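Local coordinates for protein GlcNAc Inducible Gene 2, GIG2 (Candida albicans, PDB 6AKZ) that binds a ferric ion and is probably an oxygenase of the cupin-like DUF1479 (Gig2-like) family, at residues T137-H142 with S368-G373. Sequence-based numbering, arbitrary orientation.
Sequences TEARFH and SVLYYG
The last turn of helix 134-140 packs against the end of strand 367-371 and the residues that follow it, with the CA atoms of Arg140 and Tyr372 7.3 Å apart and those of Ala139 and Leu370 8.6 Å apart. This is helix-on-sheet packing at the main mixed sheet of a cupin-clan fold, away from the iron site; strand 367-371 lies between 256-261 and 178-181 in that sheet, antiparallel to both. The heart of the contact is a CH-pi interaction: Arg140 lays its aliphatic chain over one face of the Tyr372 ring, and CG sits 3.7 Å from the ring centroid, only 1° off the normal. With CG of Tyr372 anti to its own backbone N (chi1 -174°), the ring reaches across to the helix end, where Phe149 also meets it. Beyond CG the arginine chain stays extended as far as NE; Tyr372 CD1 lies at the edge of the guanidinium, near its plane, and the two planes are 61° apart. Next to this pair the contact is purely apolar, Ala139 CB meeting Leu370 CD1 at 3.7 Å.

Water links the polar groups of the two segments. One molecule accepts from Arg140 NE at 2.9 Å and donates to Tyr371 O, while a second, held weakly by Arg140 NH2, also lies within bonding distance of that carbonyl. The guanidinium is further fixed by Phe131, whose carbonyl oxygen takes a hydrogen bond from NH2. At the other end of the ring, the Tyr372 hydroxyl accepts a hydrogen bond from Gln171 NE2 and bonds, at 2.6 Å, to a third water in the ring plane; that water donates to Arg140 O at 2.8 Å, tying the phenol to the backbone carbonyl of Arg140.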
loop_
_atom_site.group_PDB
_atom_site.type_symbol
_atom_site.label_atom_id
_atom_site.label_comp_id
_atom_site.label_asym_id
_atom_site.label_seq_id
_atom_site.Cartn_x
_atom_site.Cartn_y
_atom_site.Cartn_z
ATOM N N THR A 137 -17.178 -9.903 -1.883
ATOM C CA THR A 137 -16.987 -10.477 -3.198
ATOM C C THR A 137 -17.711 -9.645 -4.214
ATOM O O THR A 137 -17.130 -9.276 -5.266
ATOM C CB THR A 137 -17.410 -11.973 -3.221
ATOM O OG1 THR A 137 -16.544 -12.676 -2.367
ATOM C CG2 THR A 137 -17.285 -12.570 -4.590
ATOM N N GLU A 138 -18.932 -9.192 -3.889
ATOM C CA GLU A 138 -19.615 -8.333 -4.808
ATOM C C GLU A 138 -18.966 -6.965 -5.011
ATOM O O GLU A 138 -19.024 -6.400 -6.090
ATOM C CB GLU A 138 -21.093 -8.114 -4.421
ATOM C CG GLU A 138 -21.938 -9.400 -4.532
ATOM C CD GLU A 138 -23.409 -9.135 -4.224
ATOM O OE1 GLU A 138 -23.731 -8.046 -3.658
ATOM O OE2 GLU A 138 -24.236 -10.022 -4.570
ATOM N N ALA A 139 -18.453 -6.398 -3.934
ATOM C CA ALA A 139 -17.795 -5.077 -3.988
ATOM C C ALA A 139 -16.511 -5.121 -4.833
ATOM O O ALA A 139 -16.247 -4.275 -5.723
ATOM C CB ALA A 139 -17.484 -4.573 -2.544
ATOM N N ARG A 140 -15.724 -6.108 -4.558
ATOM C CA ARG A 140 -14.458 -6.278 -5.225
ATOM C C ARG A 140 -14.637 -6.409 -6.727
ATOM O O ARG A 140 -13.851 -5.928 -7.480
ATOM C CB ARG A 140 -13.731 -7.500 -4.663
ATOM C CG ARG A 140 -13.202 -7.301 -3.252
ATOM C CD ARG A 140 -12.442 -8.503 -2.713
ATOM N NE ARG A 140 -12.082 -8.437 -1.300
ATOM C CZ ARG A 140 -12.373 -9.352 -0.376
ATOM N NH1 ARG A 140 -13.014 -10.427 -0.684
ATOM N NH2 ARG A 140 -11.996 -9.188 0.851
ATOM N N PHE A 141 -15.681 -7.053 -7.140
ATOM C CA PHE A 141 -15.900 -7.276 -8.529
ATOM C C PHE A 141 -16.984 -6.462 -9.189
ATOM O O PHE A 141 -17.308 -6.706 -10.345
ATOM C CB PHE A 141 -16.015 -8.747 -8.783
ATOM C CG PHE A 141 -14.821 -9.499 -8.336
ATOM C CD1 PHE A 141 -13.575 -9.214 -8.845
ATOM C CD2 PHE A 141 -14.966 -10.503 -7.440
ATOM C CE1 PHE A 141 -12.465 -9.932 -8.451
ATOM C CE2 PHE A 141 -13.858 -11.223 -7.013
ATOM C CZ PHE A 141 -12.625 -10.938 -7.538
ATOM N N HIS A 142 -17.506 -5.441 -8.520
ATOM C CA HIS A 142 -18.425 -4.567 -9.143
ATOM C C HIS A 142 -17.768 -3.906 -10.360
ATOM O O HIS A 142 -16.600 -3.531 -10.291
ATOM C CB HIS A 142 -18.881 -3.505 -8.146
ATOM C CG HIS A 142 -19.976 -2.625 -8.628
ATOM N ND1 HIS A 142 -19.791 -1.586 -9.520
ATOM C CD2 HIS A 142 -21.297 -2.596 -8.291
ATOM C CE1 HIS A 142 -20.947 -0.957 -9.712
ATOM N NE2 HIS A 142 -21.873 -1.557 -8.981
ATOM N N SER A 368 -17.010 3.493 8.539
ATOM C CA SER A 368 -16.857 2.112 8.084
ATOM C C SER A 368 -16.362 2.076 6.643
ATOM O O SER A 368 -16.800 2.862 5.789
ATOM C CB SER A 368 -18.154 1.430 8.150
ATOM O OG SER A 368 -18.704 1.517 9.480
ATOM N N VAL A 369 -15.405 1.170 6.452
ATOM C CA VAL A 369 -14.803 0.969 5.169
ATOM C C VAL A 369 -14.553 -0.497 4.898
ATOM O O VAL A 369 -14.432 -1.337 5.801
ATOM C CB VAL A 369 -13.521 1.789 4.949
ATOM C CG1 VAL A 369 -13.749 3.257 5.202
ATOM C CG2 VAL A 369 -12.340 1.261 5.759
ATOM N N LEU A 370 -14.413 -0.783 3.617
ATOM C CA LEU A 370 -14.050 -2.147 3.166
ATOM C C LEU A 370 -12.721 -2.021 2.448
ATOM O O LEU A 370 -12.639 -1.304 1.452
ATOM C CB LEU A 370 -15.131 -2.600 2.219
ATOM C CG LEU A 370 -15.171 -4.009 1.552
ATOM C CD1 LEU A 370 -16.610 -4.129 1.057
ATOM C CD2 LEU A 370 -14.232 -4.032 0.354
ATOM N N TYR A 371 -11.700 -2.599 3.049
ATOM C CA TYR A 371 -10.336 -2.523 2.549
ATOM C C TYR A 371 -10.168 -3.359 1.300
ATOM O O TYR A 371 -10.575 -4.523 1.285
ATOM C CB TYR A 371 -9.296 -2.972 3.573
ATOM C CG TYR A 371 -9.176 -1.940 4.725
ATOM C CD1 TYR A 371 -8.321 -0.863 4.637
ATOM C CD2 TYR A 371 -10.005 -2.040 5.825
ATOM C CE1 TYR A 371 -8.251 0.105 5.660
ATOM C CE2 TYR A 371 -9.917 -1.088 6.854
ATOM C CZ TYR A 371 -9.070 -0.027 6.771
ATOM O OH TYR A 371 -9.024 0.950 7.777
ATOM N N TYR A 372 -9.537 -2.763 0.288
ATOM C CA TYR A 372 -9.223 -3.458 -0.995
ATOM C C TYR A 372 -8.128 -2.683 -1.678
ATOM O O TYR A 372 -8.361 -1.525 -2.021
ATOM C CB TYR A 372 -10.538 -3.601 -1.829
ATOM C CG TYR A 372 -10.388 -4.411 -3.086
ATOM C CD1 TYR A 372 -9.625 -5.618 -3.079
ATOM C CD2 TYR A 372 -11.120 -4.088 -4.232
ATOM C CE1 TYR A 372 -9.525 -6.384 -4.249
ATOM C CE2 TYR A 372 -10.957 -4.827 -5.411
ATOM C CZ TYR A 372 -10.162 -5.949 -5.393
ATOM O OH TYR A 372 -9.974 -6.718 -6.520
ATOM N N GLY A 373 -6.929 -3.302 -1.854
ATOM C CA GLY A 373 -5.759 -2.722 -2.378
ATOM C C GLY A 373 -5.544 -3.185 -3.771
ATOM O O GLY A 373 -6.187 -4.146 -4.254
HETATM O O HOH W 1 -9.916 -7.049 0.114
HETATM O O HOH W 2 -12.496 -6.334 2.490
HETATM O O HOH W 3 -11.292 -5.714 -8.571
#